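Deoxyhypusine synthase, putative (Entamoeba histolytica, PDB 7L9R) probably acts as a deoxyhypusine synthase, an NAD-dependent transferase of the family that moves the aminobutyl group of spermidine onto a lysine of translation factor eIF5A. Local coordinates at residues N62-W67 / G264-G269; T88-F93 / R251-S256; F106-E111 / T341-K346; V291-A296 / S331-L336. All blocks are in the same frame, centred on the assembly; numbering follows the deposited sequence.

Interaction 1. Residues N62-W67 / G264-G269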
loop_
_atom_site.group_PDB
_atom_site.type_symbol
_atom_site.label_atom_id
_atom_site.label_comp_id
_atom_site.label_asym_id
_atom_site.label_seq_id
_atom_site.Cartn_x
_atom_site.Cartn_y
_atom_site.Cartn_z
ATOM N N ASN B 62 0.253 1.246 -29.501
ATOM C CA ASN B 62 0.160 1.478 -30.942
ATOM C C ASN B 62 1.484 1.209 -31.642
ATOM O O ASN B 62 1.496 0.770 -32.799
ATOM C CB ASN B 62 -0.306 2.906 -31.223
ATOM C CG ASN B 62 -1.788 3.088 -30.999
ATOM O OD1 ASN B 62 -2.582 2.183 -31.254
ATOM N ND2 ASN B 62 -2.168 4.253 -30.498
ATOM N N LYS B 63 2.608 1.457 -30.963
ATOM C CA LYS B 63 3.900 1.108 -31.543
ATOM C C LYS B 63 4.055 -0.404 -31.688
ATOM O O LYS B 63 4.654 -0.877 -32.661
ATOM C CB LYS B 63 5.032 1.691 -30.698
ATOM C CG LYS B 63 5.138 3.208 -30.763
ATOM C CD LYS B 63 6.372 3.699 -30.025
ATOM C CE LYS B 63 6.400 5.214 -29.932
ATOM N NZ LYS B 63 7.722 5.708 -29.452
ATOM N N MET B 64 3.524 -1.181 -30.736
ATOM C CA MET B 64 3.536 -2.635 -30.890
ATOM C C MET B 64 2.793 -3.047 -32.153
ATOM O O MET B 64 3.274 -3.876 -32.931
ATOM C CB MET B 64 2.905 -3.326 -29.677
ATOM C CG MET B 64 3.519 -3.041 -28.323
ATOM S SD MET B 64 2.605 -3.945 -27.040
ATOM C CE MET B 64 3.289 -3.249 -25.539
ATOM N N LEU B 65 1.607 -2.473 -32.363
ATOM C CA LEU B 65 0.751 -2.894 -33.466
ATOM C C LEU B 65 1.311 -2.479 -34.821
ATOM O O LEU B 65 1.138 -3.208 -35.804
ATOM C CB LEU B 65 -0.655 -2.323 -33.275
ATOM C CG LEU B 65 -1.374 -2.769 -31.998
ATOM C CD1 LEU B 65 -2.612 -1.932 -31.738
ATOM C CD2 LEU B 65 -1.739 -4.242 -32.080
ATOM N N THR B 66 1.990 -1.332 -34.897
ATOM C CA THR B 66 2.451 -0.782 -36.170
ATOM C C THR B 66 3.919 -1.057 -36.464
ATOM O O THR B 66 4.402 -0.648 -37.525
ATOM C CB THR B 66 2.220 0.733 -36.215
ATOM O OG1 THR B 66 3.026 1.370 -35.216
ATOM C CG2 THR B 66 0.762 1.063 -35.964
ATOM N N TRP B 67 4.644 -1.715 -35.561
ATOM C CA TRP B 67 6.078 -1.891 -35.755
ATOM C C TRP B 67 6.370 -2.677 -37.031
ATOM O O TRP B 67 5.720 -3.683 -37.327
ATOM C CB TRP B 67 6.705 -2.608 -34.559
ATOM C CG TRP B 67 8.193 -2.785 -34.712
ATOM C CD1 TRP B 67 9.163 -1.936 -34.269
ATOM C CD2 TRP B 67 8.876 -3.859 -35.378
ATOM N NE1 TRP B 67 10.404 -2.417 -34.602
ATOM C CE2 TRP B 67 10.257 -3.596 -35.283
ATOM C CE3 TRP B 67 8.453 -5.019 -36.035
ATOM C CZ2 TRP B 67 11.220 -4.450 -35.822
ATOM C CZ3 TRP B 67 9.412 -5.865 -36.569
ATOM C CH2 TRP B 67 10.778 -5.575 -36.460
ATOM N N GLY B 264 6.267 -7.332 -27.521
ATOM C CA GLY B 264 5.487 -6.378 -26.749
ATOM C C GLY B 264 4.766 -7.083 -25.622
ATOM O O GLY B 264 4.267 -8.194 -25.790
ATOM N N VAL B 265 4.698 -6.417 -24.474
ATOM C CA VAL B 265 4.151 -7.023 -23.266
ATOM C C VAL B 265 3.167 -6.055 -22.628
ATOM O O VAL B 265 3.483 -4.875 -22.435
ATOM C CB VAL B 265 5.265 -7.410 -22.276
ATOM C CG1 VAL B 265 4.684 -7.801 -20.955
ATOM C CG2 VAL B 265 6.062 -8.566 -22.835
ATOM N N ILE B 266 1.978 -6.558 -22.307
ATOM C CA ILE B 266 0.930 -5.807 -21.624
ATOM C C ILE B 266 0.480 -6.656 -20.448
ATOM O O ILE B 266 -0.003 -7.780 -20.639
ATOM C CB ILE B 266 -0.261 -5.498 -22.549
ATOM C CG1 ILE B 266 0.212 -4.798 -23.820
ATOM C CG2 ILE B 266 -1.307 -4.640 -21.821
ATOM C CD1 ILE B 266 -0.856 -4.710 -24.892
ATOM N N ILE B 267 0.644 -6.133 -19.235
ATOM C CA ILE B 267 0.348 -6.889 -18.024
ATOM C C ILE B 267 -0.613 -6.076 -17.172
ATOM O O ILE B 267 -0.302 -4.946 -16.776
ATOM C CB ILE B 267 1.619 -7.230 -17.231
ATOM C CG1 ILE B 267 2.579 -8.038 -18.107
ATOM C CG2 ILE B 267 1.266 -8.035 -15.986
ATOM C CD1 ILE B 267 3.913 -8.299 -17.456
ATOM N N LEU B 268 -1.763 -6.656 -16.868
ATOM C CA LEU B 268 -2.775 -6.009 -16.053
ATOM C C LEU B 268 -2.844 -6.745 -14.724
ATOM O O LEU B 268 -3.116 -7.951 -14.696
ATOM C CB LEU B 268 -4.128 -6.030 -16.762
ATOM C CG LEU B 268 -4.085 -5.756 -18.265
ATOM C CD1 LEU B 268 -5.460 -5.953 -18.890
ATOM C CD2 LEU B 268 -3.584 -4.353 -18.546
ATOM N N GLY B 269 -2.600 -6.019 -13.631
ATOM C CA GLY B 269 -2.618 -6.585 -12.299
ATOM C C GLY B 269 -1.253 -7.088 -11.870
ATOM O O GLY B 269 -0.302 -7.165 -12.651
#
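Met64 lays its thioether across the backbone of Gly264 and Val265, and the tight part of this contact is the work of that one flexible side chain. Its CG stands anti to the carbonyl carbon (chi1 -58°), and the chain runs on extended, carrying SD to 3.8 Å from Gly264 CA and CE to 3.5 Å from Val265 O. Glycine suits this place because the sulfur rests directly on its alpha carbon, on the side where a side chain would stand. Val265 points the other way and offers only its backbone, while Ile266 turns back toward the helix, its CG1 3.8 Å from Met64 CE. Here the end of helix 51-66 packs on strand 262-268, a central strand of the parallel Rossmann-type sheet; the axes of the short segments pass 9.3 Å apart, their N-to-C directions 142° apart, so helix and strand run roughly antiparallel. Met64 also touches Cys87, Ile89 and Phe289, so it spans three adjacent strands, for which a long unbranched apolar chain is well fitted. Away from the strand the helix meets solvent: Lys63 and Thr66 are exposed. Lys63 forms a salt bridge with Glu322. Thr66 folds its hydroxyl back onto its own helix, OG1 donating to Asn62 O at 2.9 Å; Thr66 N bonds the same oxygen from the opposite face of the carbonyl plane.

Interaction 2. Residues T88-F93 / R251-S256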
loop_
_atom_site.group_PDB
_atom_site.type_symbol
_atom_site.label_atom_id
_atom_site.label_comp_id
_atom_site.label_asym_id
_atom_site.label_seq_id
_atom_site.Cartn_x
_atom_site.Cartn_y
_atom_site.Cartn_z
ATOM N N THR B 88 5.596 -9.518 -31.697
ATOM C CA THR B 88 4.792 -10.495 -30.973
ATOM C C THR B 88 4.256 -9.836 -29.707
ATOM O O THR B 88 4.985 -9.109 -29.027
ATOM C CB THR B 88 5.619 -11.737 -30.627
ATOM O OG1 THR B 88 6.130 -12.336 -31.826
ATOM C CG2 THR B 88 4.763 -12.760 -29.903
ATOM N N ILE B 89 2.976 -10.044 -29.414
ATOM C CA ILE B 89 2.298 -9.328 -28.338
ATOM C C ILE B 89 1.780 -10.322 -27.306
ATOM O O ILE B 89 1.006 -11.227 -27.639
ATOM C CB ILE B 89 1.158 -8.446 -28.875
ATOM C CG1 ILE B 89 1.713 -7.455 -29.904
ATOM C CG2 ILE B 89 0.461 -7.726 -27.734
ATOM C CD1 ILE B 89 0.705 -6.461 -30.410
ATOM N N TYR B 90 2.176 -10.114 -26.051
ATOM C CA TYR B 90 1.808 -10.954 -24.920
ATOM C C TYR B 90 0.848 -10.182 -24.032
ATOM O O TYR B 90 1.134 -9.041 -23.653
ATOM C CB TYR B 90 3.049 -11.353 -24.109
ATOM C CG TYR B 90 4.046 -12.181 -24.882
ATOM C CD1 TYR B 90 4.933 -11.588 -25.771
ATOM C CD2 TYR B 90 4.098 -13.561 -24.724
ATOM C CE1 TYR B 90 5.839 -12.351 -26.490
ATOM C CE2 TYR B 90 5.002 -14.331 -25.437
ATOM C CZ TYR B 90 5.869 -13.720 -26.317
ATOM O OH TYR B 90 6.767 -14.484 -27.025
ATOM N N LEU B 91 -0.280 -10.798 -23.690
ATOM C CA LEU B 91 -1.268 -10.169 -22.824
ATOM C C LEU B 91 -1.371 -10.967 -21.534
ATOM O O LEU B 91 -1.728 -12.149 -21.558
ATOM C CB LEU B 91 -2.630 -10.074 -23.511
ATOM C CG LEU B 91 -3.758 -9.523 -22.640
ATOM C CD1 LEU B 91 -3.429 -8.121 -22.140
ATOM C CD2 LEU B 91 -5.068 -9.534 -23.409
ATOM N N GLY B 92 -1.064 -10.321 -20.415
ATOM C CA GLY B 92 -1.178 -10.930 -19.099
ATOM C C GLY B 92 -2.255 -10.226 -18.296
ATOM O O GLY B 92 -2.356 -8.998 -18.325
ATOM N N PHE B 93 -3.067 -11.010 -17.589
ATOM C CA PHE B 93 -4.091 -10.442 -16.729
ATOM C C PHE B 93 -4.414 -11.426 -15.617
ATOM O O PHE B 93 -4.158 -12.629 -15.727
ATOM C CB PHE B 93 -5.360 -10.056 -17.509
ATOM C CG PHE B 93 -5.956 -11.171 -18.329
ATOM C CD1 PHE B 93 -6.720 -12.168 -17.729
ATOM C CD2 PHE B 93 -5.800 -11.196 -19.707
ATOM C CE1 PHE B 93 -7.285 -13.185 -18.484
ATOM C CE2 PHE B 93 -6.363 -12.209 -20.468
ATOM C CZ PHE B 93 -7.107 -13.205 -19.857
ATOM N N ARG B 251 8.974 -24.180 -21.833
ATOM C CA ARG B 251 9.776 -24.136 -23.052
ATOM C C ARG B 251 9.058 -23.411 -24.186
ATOM O O ARG B 251 9.710 -22.729 -24.984
ATOM C CB ARG B 251 10.162 -25.555 -23.475
ATOM C CG ARG B 251 10.900 -26.320 -22.371
ATOM C CD ARG B 251 11.616 -27.571 -22.877
ATOM N NE ARG B 251 10.695 -28.608 -23.324
ATOM C CZ ARG B 251 10.540 -28.990 -24.584
ATOM N NH1 ARG B 251 11.261 -28.464 -25.564
ATOM N NH2 ARG B 251 9.644 -29.929 -24.869
ATOM N N LEU B 252 7.728 -23.536 -24.279
ATOM C CA LEU B 252 7.001 -22.837 -25.338
ATOM C C LEU B 252 7.132 -21.329 -25.199
ATOM O O LEU B 252 7.525 -20.639 -26.147
ATOM C CB LEU B 252 5.521 -23.212 -25.331
ATOM C CG LEU B 252 5.035 -24.501 -25.975
ATOM C CD1 LEU B 252 3.521 -24.548 -25.859
ATOM C CD2 LEU B 252 5.476 -24.566 -27.437
ATOM N N ILE B 253 6.816 -20.798 -24.019
ATOM C CA ILE B 253 6.778 -19.349 -23.878
ATOM C C ILE B 253 8.179 -18.763 -23.991
ATOM O O ILE B 253 8.376 -17.710 -24.611
ATOM C CB ILE B 253 6.074 -18.956 -22.563
ATOM C CG1 ILE B 253 5.710 -17.470 -22.578
ATOM C CG2 ILE B 253 6.913 -19.321 -21.332
ATOM C CD1 ILE B 253 4.978 -17.012 -21.333
ATOM N N ASN B 254 9.186 -19.456 -23.457
ATOM C CA ASN B 254 10.540 -18.931 -23.570
ATOM C C ASN B 254 11.080 -19.069 -24.985
ATOM O O ASN B 254 11.830 -18.200 -25.438
ATOM C CB ASN B 254 11.456 -19.593 -22.544
ATOM C CG ASN B 254 11.397 -18.886 -21.189
ATOM O OD1 ASN B 254 12.056 -17.866 -20.980
ATOM N ND2 ASN B 254 10.575 -19.402 -20.282
ATOM N N SER B 255 10.712 -20.134 -25.704
ATOM C CA SER B 255 11.097 -20.216 -27.109
ATOM C C SER B 255 10.449 -19.099 -27.914
ATOM O O SER B 255 11.073 -18.538 -28.821
ATOM C CB SER B 255 10.720 -21.575 -27.697
ATOM O OG SER B 255 11.473 -22.617 -27.104
ATOM N N SER B 256 9.202 -18.749 -27.583
ATOM C CA SER B 256 8.495 -17.731 -28.356
ATOM C C SER B 256 9.127 -16.355 -28.172
ATOM O O SER B 256 9.209 -15.578 -29.127
ATOM C CB SER B 256 7.009 -17.704 -27.988
ATOM O OG SER B 256 6.788 -17.120 -26.718
#
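Tyr90 meets Ser256 through their hydroxyls, with Tyr90 OH donating to Ser256 OG at 2.7 Å. The serine oxygen lies at the edge of the phenol ring, in its plane. Beside this bond Ile253 supplies the apolar part of the contact, its CG1 lying obliquely to the ring at 4.3 Å from Tyr90 CE2. Tyrosine suits the position because the ring bridges the distance from strand to helix and still ends in a polar group.

The next shell fixes the acceptor. Ser256 OG sits between its own backbone N and carbonyl carbon (chi1 74°), from where it donates to Ile253 O, also at 2.7 Å. A relay thus runs from phenol to serine to helix carbonyl, and each bond probably strengthens the other. Serine is apt here, since its small hydroxyl can give one bond and take another while staying close to the helix.

Farther out, the ring of Tyr117 lies against Tyr90 with the planes about 15° apart, and Asn254 faces away to pack on Thr232 of a second subunit. Helix 247-258, which leads into strand 262-268, lies over the sheet near strands 117-120 and 216-218, and Tyr90 reaches across to it from strand 87-93, a helix-on-sheet layer typical of the Rossmann-type fold.

Interaction 3. Residues F106-E111 / T341-K346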
loop_
_atom_site.group_PDB
_atom_site.type_symbol
_atom_site.label_atom_id
_atom_site.label_comp_id
_atom_site.label_asym_id
_atom_site.label_seq_id
_atom_site.Cartn_x
_atom_site.Cartn_y
_atom_site.Cartn_z
ATOM N N PHE B 106 -11.207 -8.826 -23.350
ATOM C CA PHE B 106 -10.208 -9.834 -23.710
ATOM C C PHE B 106 -10.716 -10.729 -24.833
ATOM O O PHE B 106 -9.959 -11.084 -25.746
ATOM C CB PHE B 106 -9.823 -10.685 -22.489
ATOM C CG PHE B 106 -9.240 -9.894 -21.336
ATOM C CD1 PHE B 106 -8.576 -8.690 -21.551
ATOM C CD2 PHE B 106 -9.369 -10.353 -20.030
ATOM C CE1 PHE B 106 -8.047 -7.958 -20.478
ATOM C CE2 PHE B 106 -8.848 -9.625 -18.945
ATOM C CZ PHE B 106 -8.184 -8.427 -19.170
ATOM N N ARG B 107 -11.991 -11.122 -24.776
ATOM C CA ARG B 107 -12.564 -11.916 -25.858
ATOM C C ARG B 107 -12.416 -11.193 -27.193
ATOM O O ARG B 107 -11.990 -11.785 -28.190
ATOM C CB ARG B 107 -14.035 -12.222 -25.557
ATOM C CG ARG B 107 -14.743 -13.122 -26.583
ATOM C CD ARG B 107 -15.373 -12.323 -27.722
ATOM N NE ARG B 107 -16.155 -11.192 -27.234
ATOM C CZ ARG B 107 -16.531 -10.162 -27.985
ATOM N NH1 ARG B 107 -16.210 -10.083 -29.265
ATOM N NH2 ARG B 107 -17.243 -9.182 -27.434
ATOM N N TYR B 108 -12.763 -9.904 -27.221
ATOM C CA TYR B 108 -12.618 -9.107 -28.434
ATOM C C TYR B 108 -11.174 -9.105 -28.933
ATOM O O TYR B 108 -10.921 -9.306 -30.127
ATOM C CB TYR B 108 -13.117 -7.681 -28.166
ATOM C CG TYR B 108 -12.787 -6.675 -29.246
ATOM C CD1 TYR B 108 -13.625 -6.503 -30.348
ATOM C CD2 TYR B 108 -11.648 -5.881 -29.153
ATOM C CE1 TYR B 108 -13.323 -5.575 -31.341
ATOM C CE2 TYR B 108 -11.337 -4.960 -30.126
ATOM C CZ TYR B 108 -12.177 -4.807 -31.218
ATOM O OH TYR B 108 -11.858 -3.881 -32.180
ATOM N N LEU B 109 -10.209 -8.880 -28.033
ATOM C CA LEU B 109 -8.811 -8.838 -28.457
ATOM C C LEU B 109 -8.369 -10.159 -29.080
ATOM O O LEU B 109 -7.638 -10.169 -30.080
ATOM C CB LEU B 109 -7.909 -8.479 -27.279
ATOM C CG LEU B 109 -8.142 -7.089 -26.693
ATOM C CD1 LEU B 109 -7.210 -6.844 -25.523
ATOM C CD2 LEU B 109 -7.932 -6.055 -27.775
ATOM N N VAL B 110 -8.794 -11.285 -28.502
ATOM C CA VAL B 110 -8.390 -12.573 -29.057
ATOM C C VAL B 110 -9.212 -12.910 -30.297
ATOM O O VAL B 110 -8.682 -13.484 -31.256
ATOM C CB VAL B 110 -8.465 -13.690 -27.992
ATOM C CG1 VAL B 110 -7.662 -13.303 -26.760
ATOM C CG2 VAL B 110 -9.901 -14.019 -27.613
ATOM N N GLU B 111 -10.498 -12.547 -30.312
ATOM C CA GLU B 111 -11.329 -12.780 -31.490
ATOM C C GLU B 111 -10.712 -12.142 -32.728
ATOM O O GLU B 111 -10.756 -12.717 -33.820
ATOM C CB GLU B 111 -12.739 -12.232 -31.248
ATOM C CG GLU B 111 -13.635 -12.125 -32.495
ATOM C CD GLU B 111 -14.989 -11.471 -32.190
ATOM O OE1 GLU B 111 -15.299 -11.254 -30.997
ATOM O OE2 GLU B 111 -15.747 -11.160 -33.137
ATOM N N THR B 341 -6.391 2.330 -29.113
ATOM C CA THR B 341 -5.333 1.495 -29.674
ATOM C C THR B 341 -5.900 0.325 -30.471
ATOM O O THR B 341 -6.062 0.422 -31.690
ATOM C CB THR B 341 -4.412 0.973 -28.567
ATOM O OG1 THR B 341 -5.191 0.294 -27.578
ATOM C CG2 THR B 341 -3.644 2.117 -27.908
ATOM N N PHE B 342 -6.190 -0.790 -29.795
ATOM C CA PHE B 342 -6.592 -2.006 -30.500
ATOM C C PHE B 342 -7.839 -1.808 -31.352
ATOM O O PHE B 342 -7.994 -2.480 -32.379
ATOM C CB PHE B 342 -6.841 -3.145 -29.513
ATOM C CG PHE B 342 -5.600 -3.687 -28.880
ATOM C CD1 PHE B 342 -4.721 -4.463 -29.617
ATOM C CD2 PHE B 342 -5.331 -3.462 -27.537
ATOM C CE1 PHE B 342 -3.580 -4.989 -29.036
ATOM C CE2 PHE B 342 -4.189 -3.985 -26.948
ATOM C CZ PHE B 342 -3.312 -4.750 -27.701
ATOM N N ALA B 343 -8.739 -0.914 -30.945
ATOM C CA ALA B 343 -10.009 -0.762 -31.643
ATOM C C ALA B 343 -9.924 0.152 -32.861
ATOM O O ALA B 343 -10.862 0.161 -33.665
ATOM C CB ALA B 343 -11.077 -0.248 -30.676
ATOM N N VAL B 344 -8.843 0.917 -33.017
ATOM C CA VAL B 344 -8.695 1.817 -34.156
ATOM C C VAL B 344 -7.426 1.574 -34.963
ATOM O O VAL B 344 -7.382 1.955 -36.144
ATOM C CB VAL B 344 -8.754 3.298 -33.720
ATOM C CG1 VAL B 344 -10.176 3.708 -33.396
ATOM C CG2 VAL B 344 -7.845 3.517 -32.500
ATOM N N THR B 345 -6.388 0.971 -34.401
ATOM C CA THR B 345 -5.108 0.853 -35.085
ATOM C C THR B 345 -5.038 -0.506 -35.769
ATOM O O THR B 345 -5.198 -1.540 -35.114
ATOM C CB THR B 345 -3.947 1.010 -34.103
ATOM O OG1 THR B 345 -4.003 2.304 -33.488
ATOM C CG2 THR B 345 -2.622 0.864 -34.834
ATOM N N LYS B 346 -4.804 -0.505 -37.077
ATOM C CA LYS B 346 -4.629 -1.755 -37.806
ATOM C C LYS B 346 -3.300 -2.397 -37.417
ATOM O O LYS B 346 -2.264 -1.725 -37.386
ATOM C CB LYS B 346 -4.680 -1.504 -39.313
#
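Leu109 and Phe342 are brought together by similar first torsions, chi1 -64° and -71°, which set each CG anti to its carbonyl carbon, whereas Tyr108 swings its ring the other way, CG anti to the backbone N (chi1 169°), and so extends toward Ala343. The contact joins helix 102-111, one of the helices packed on the Rossmann-type parallel sheet, to the irregular loop that follows helix 330-339. Leucine serves well at the first point: the methyl CD2 at its branched end fits against the root of the phenylalanine ring, and the two side chains cross at about a right angle. The ring is oblique to that methyl, and its far part is engaged elsewhere, with Leu65 of helix 51-66 and Ile266 of strand 262-268. The loop residue therefore acts as an apolar plug between two helices and the sheet. Tyr108 makes the second, lighter touch, its OH 3.7 Å from Ala343 CA, and the small alanine lets the phenol end come close to the backbone. This edge belongs to a subunit boundary, since Tyr108 packs on Asp32 and Ala343 on Phe31 of a third subunit. The loop is held in shape by Thr341 O, which accepts from both Val344 N and Thr345 N. At the buried centre, Leu109 CD2 lies 3.5 Å from Phe342 CG and 3.6 Å from Phe342 CB.

Interaction 4. Residues V291-A296 / S331-L336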
loop_
_atom_site.group_PDB
_atom_site.type_symbol
_atom_site.label_atom_id
_atom_site.label_comp_id
_atom_site.label_asym_id
_atom_site.label_seq_id
_atom_site.Cartn_x
_atom_site.Cartn_y
_atom_site.Cartn_z
ATOM N N VAL B 291 3.897 -2.414 -21.241
ATOM C CA VAL B 291 2.904 -1.620 -20.531
ATOM C C VAL B 291 2.467 -2.418 -19.314
ATOM O O VAL B 291 2.010 -3.561 -19.451
ATOM C CB VAL B 291 1.699 -1.276 -21.424
ATOM C CG1 VAL B 291 0.583 -0.615 -20.609
ATOM C CG2 VAL B 291 2.140 -0.372 -22.562
ATOM N N TYR B 292 2.614 -1.830 -18.129
ATOM C CA TYR B 292 2.216 -2.464 -16.881
ATOM C C TYR B 292 1.144 -1.597 -16.238
ATOM O O TYR B 292 1.339 -0.389 -16.077
ATOM C CB TYR B 292 3.411 -2.635 -15.926
ATOM C CG TYR B 292 4.631 -3.285 -16.548
ATOM C CD1 TYR B 292 4.699 -4.660 -16.733
ATOM C CD2 TYR B 292 5.727 -2.522 -16.934
ATOM C CE1 TYR B 292 5.821 -5.256 -17.302
ATOM C CE2 TYR B 292 6.856 -3.109 -17.497
ATOM C CZ TYR B 292 6.898 -4.476 -17.679
ATOM O OH TYR B 292 8.017 -5.061 -18.242
ATOM N N ILE B 293 0.013 -2.206 -15.886
ATOM C CA ILE B 293 -1.116 -1.493 -15.294
ATOM C C ILE B 293 -1.567 -2.254 -14.057
ATOM O O ILE B 293 -2.043 -3.391 -14.167
ATOM C CB ILE B 293 -2.290 -1.346 -16.278
ATOM C CG1 ILE B 293 -1.831 -0.723 -17.595
ATOM C CG2 ILE B 293 -3.414 -0.532 -15.656
ATOM C CD1 ILE B 293 -2.924 -0.644 -18.630
ATOM N N ASN B 294 -1.450 -1.626 -12.892
ATOM C CA ASN B 294 -2.013 -2.201 -11.675
ATOM C C ASN B 294 -2.116 -1.124 -10.605
ATOM O O ASN B 294 -1.570 -0.027 -10.736
ATOM C CB ASN B 294 -1.185 -3.391 -11.176
ATOM C CG ASN B 294 0.281 -3.061 -11.036
ATOM O OD1 ASN B 294 0.684 -2.358 -10.110
ATOM N ND2 ASN B 294 1.096 -3.579 -11.950
ATOM N N THR B 295 -2.801 -1.472 -9.520
ATOM C CA THR B 295 -3.003 -0.552 -8.410
ATOM C C THR B 295 -1.857 -0.569 -7.408
ATOM O O THR B 295 -1.814 0.298 -6.529
ATOM C CB THR B 295 -4.319 -0.872 -7.685
ATOM O OG1 THR B 295 -4.322 -2.247 -7.268
ATOM C CG2 THR B 295 -5.519 -0.610 -8.603
ATOM N N ALA B 296 -0.947 -1.535 -7.503
ATOM C CA ALA B 296 0.239 -1.551 -6.655
ATOM C C ALA B 296 1.225 -0.480 -7.120
ATOM O O ALA B 296 2.235 -0.215 -6.467
ATOM C CB ALA B 296 0.895 -2.930 -6.666
ATOM N N SER B 331 -9.758 -2.323 -15.071
ATOM C CA SER B 331 -11.118 -2.422 -15.590
ATOM C C SER B 331 -11.710 -1.058 -15.912
ATOM O O SER B 331 -12.673 -0.980 -16.678
ATOM C CB SER B 331 -12.026 -3.151 -14.606
ATOM O OG SER B 331 -12.697 -2.225 -13.776
ATOM N N LEU B 332 -11.138 0.019 -15.373
ATOM C CA LEU B 332 -11.587 1.367 -15.687
ATOM C C LEU B 332 -10.785 1.991 -16.824
ATOM O O LEU B 332 -11.365 2.551 -17.760
ATOM C CB LEU B 332 -11.501 2.251 -14.437
ATOM N N VAL B 333 -9.456 1.893 -16.767
ATOM C CA VAL B 333 -8.622 2.572 -17.754
ATOM C C VAL B 333 -8.341 1.711 -18.982
ATOM O O VAL B 333 -8.185 2.250 -20.083
ATOM C CB VAL B 333 -7.302 3.047 -17.125
ATOM C CG1 VAL B 333 -7.576 4.034 -16.005
ATOM C CG2 VAL B 333 -6.490 1.863 -16.633
ATOM N N PHE B 334 -8.272 0.388 -18.838
ATOM C CA PHE B 334 -7.908 -0.426 -19.995
ATOM C C PHE B 334 -8.933 -0.358 -21.123
ATOM O O PHE B 334 -8.506 -0.274 -22.289
ATOM C CB PHE B 334 -7.639 -1.883 -19.592
ATOM C CG PHE B 334 -7.011 -2.701 -20.692
ATOM C CD1 PHE B 334 -5.781 -2.333 -21.229
ATOM C CD2 PHE B 334 -7.653 -3.820 -21.200
ATOM C CE1 PHE B 334 -5.204 -3.071 -22.257
ATOM C CE2 PHE B 334 -7.084 -4.561 -22.222
ATOM C CZ PHE B 334 -5.856 -4.188 -22.752
ATOM N N PRO B 335 -10.253 -0.396 -20.879
ATOM C CA PRO B 335 -11.180 -0.211 -22.013
ATOM C C PRO B 335 -10.982 1.125 -22.702
ATOM O O PRO B 335 -11.075 1.210 -23.934
ATOM C CB PRO B 335 -12.565 -0.324 -21.361
ATOM C CG PRO B 335 -12.339 -1.145 -20.134
ATOM C CD PRO B 335 -10.985 -0.690 -19.631
ATOM N N LEU B 336 -10.663 2.168 -21.933
ATOM C CA LEU B 336 -10.347 3.458 -22.533
ATOM C C LEU B 336 -9.104 3.358 -23.406
ATOM O O LEU B 336 -9.057 3.929 -24.504
ATOM C CB LEU B 336 -10.155 4.506 -21.437
ATOM C CG LEU B 336 -11.289 4.646 -20.408
ATOM C CD1 LEU B 336 -11.053 5.857 -19.488
ATOM C CD2 LEU B 336 -12.685 4.701 -21.052
#
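Ile293 is where strand 289-294 touches helix 330-339, meeting both Val333 and Phe334. Along the strand, Val291 comes first and packs on Ala57, Ile60 and Ile61 of helix 51-66, a neighbouring part of the same apolar layer. Tyr292 belongs to the other face of the sheet, where its ring stacks on His275. Ile293 then points toward helix 330-339. With chi1 -53° its CG1 stands anti to the carbonyl carbon and CG2 anti to the backbone N, which aims CD1 at Phe334, 4.2 Å from CD1 of that ring and oblique to it, and CG2 at Val333. A beta-branched isoleucine suits the place because it keeps to the strand conformation and serves two helix residues at once. The side chains of Ile293 and Val333 lie alongside one another, running antiparallel, with Ile293 CG2 4.0 Å from Val333 CG2; Val333 has two modelled conformers, so this distance is uncertain. Phe334 fills the layer further by touching Leu268 and Phe106. The helix kinks at Pro335, whose ring nitrogen has no hydrogen to bond the preceding turn. Between strand and helix only carbon meets carbon, so the contact rests on dispersion and on the exclusion of water, with shape rather than directed bonds setting its fit.

How the interactions relate
All four contacts are built on or beside one parallel six-stranded sheet of order 3-2-1-4-5-6, the Rossmann pattern. Interactions 1, 3 and 4 lie on one face, where helices 51-66, 102-111 and 330-339 pack, with centres 11 to 16 Å apart; interaction 2 lies on the other face, 12 Å from interaction 1. Adjacent strands 87-93, 262-268 and 289-294 link interactions 2, 1 and 4. Phe106 and Leu109 touch Phe334, joining interactions 3 and 4. Along the chain, interaction 2 falls within the span of interaction 1, interaction 4 follows, and interaction 3 crosses both 1 and 2 and spans interaction 4, tying early helices to the C-terminal loop. Interactions 3 and 4 also border the third subunit.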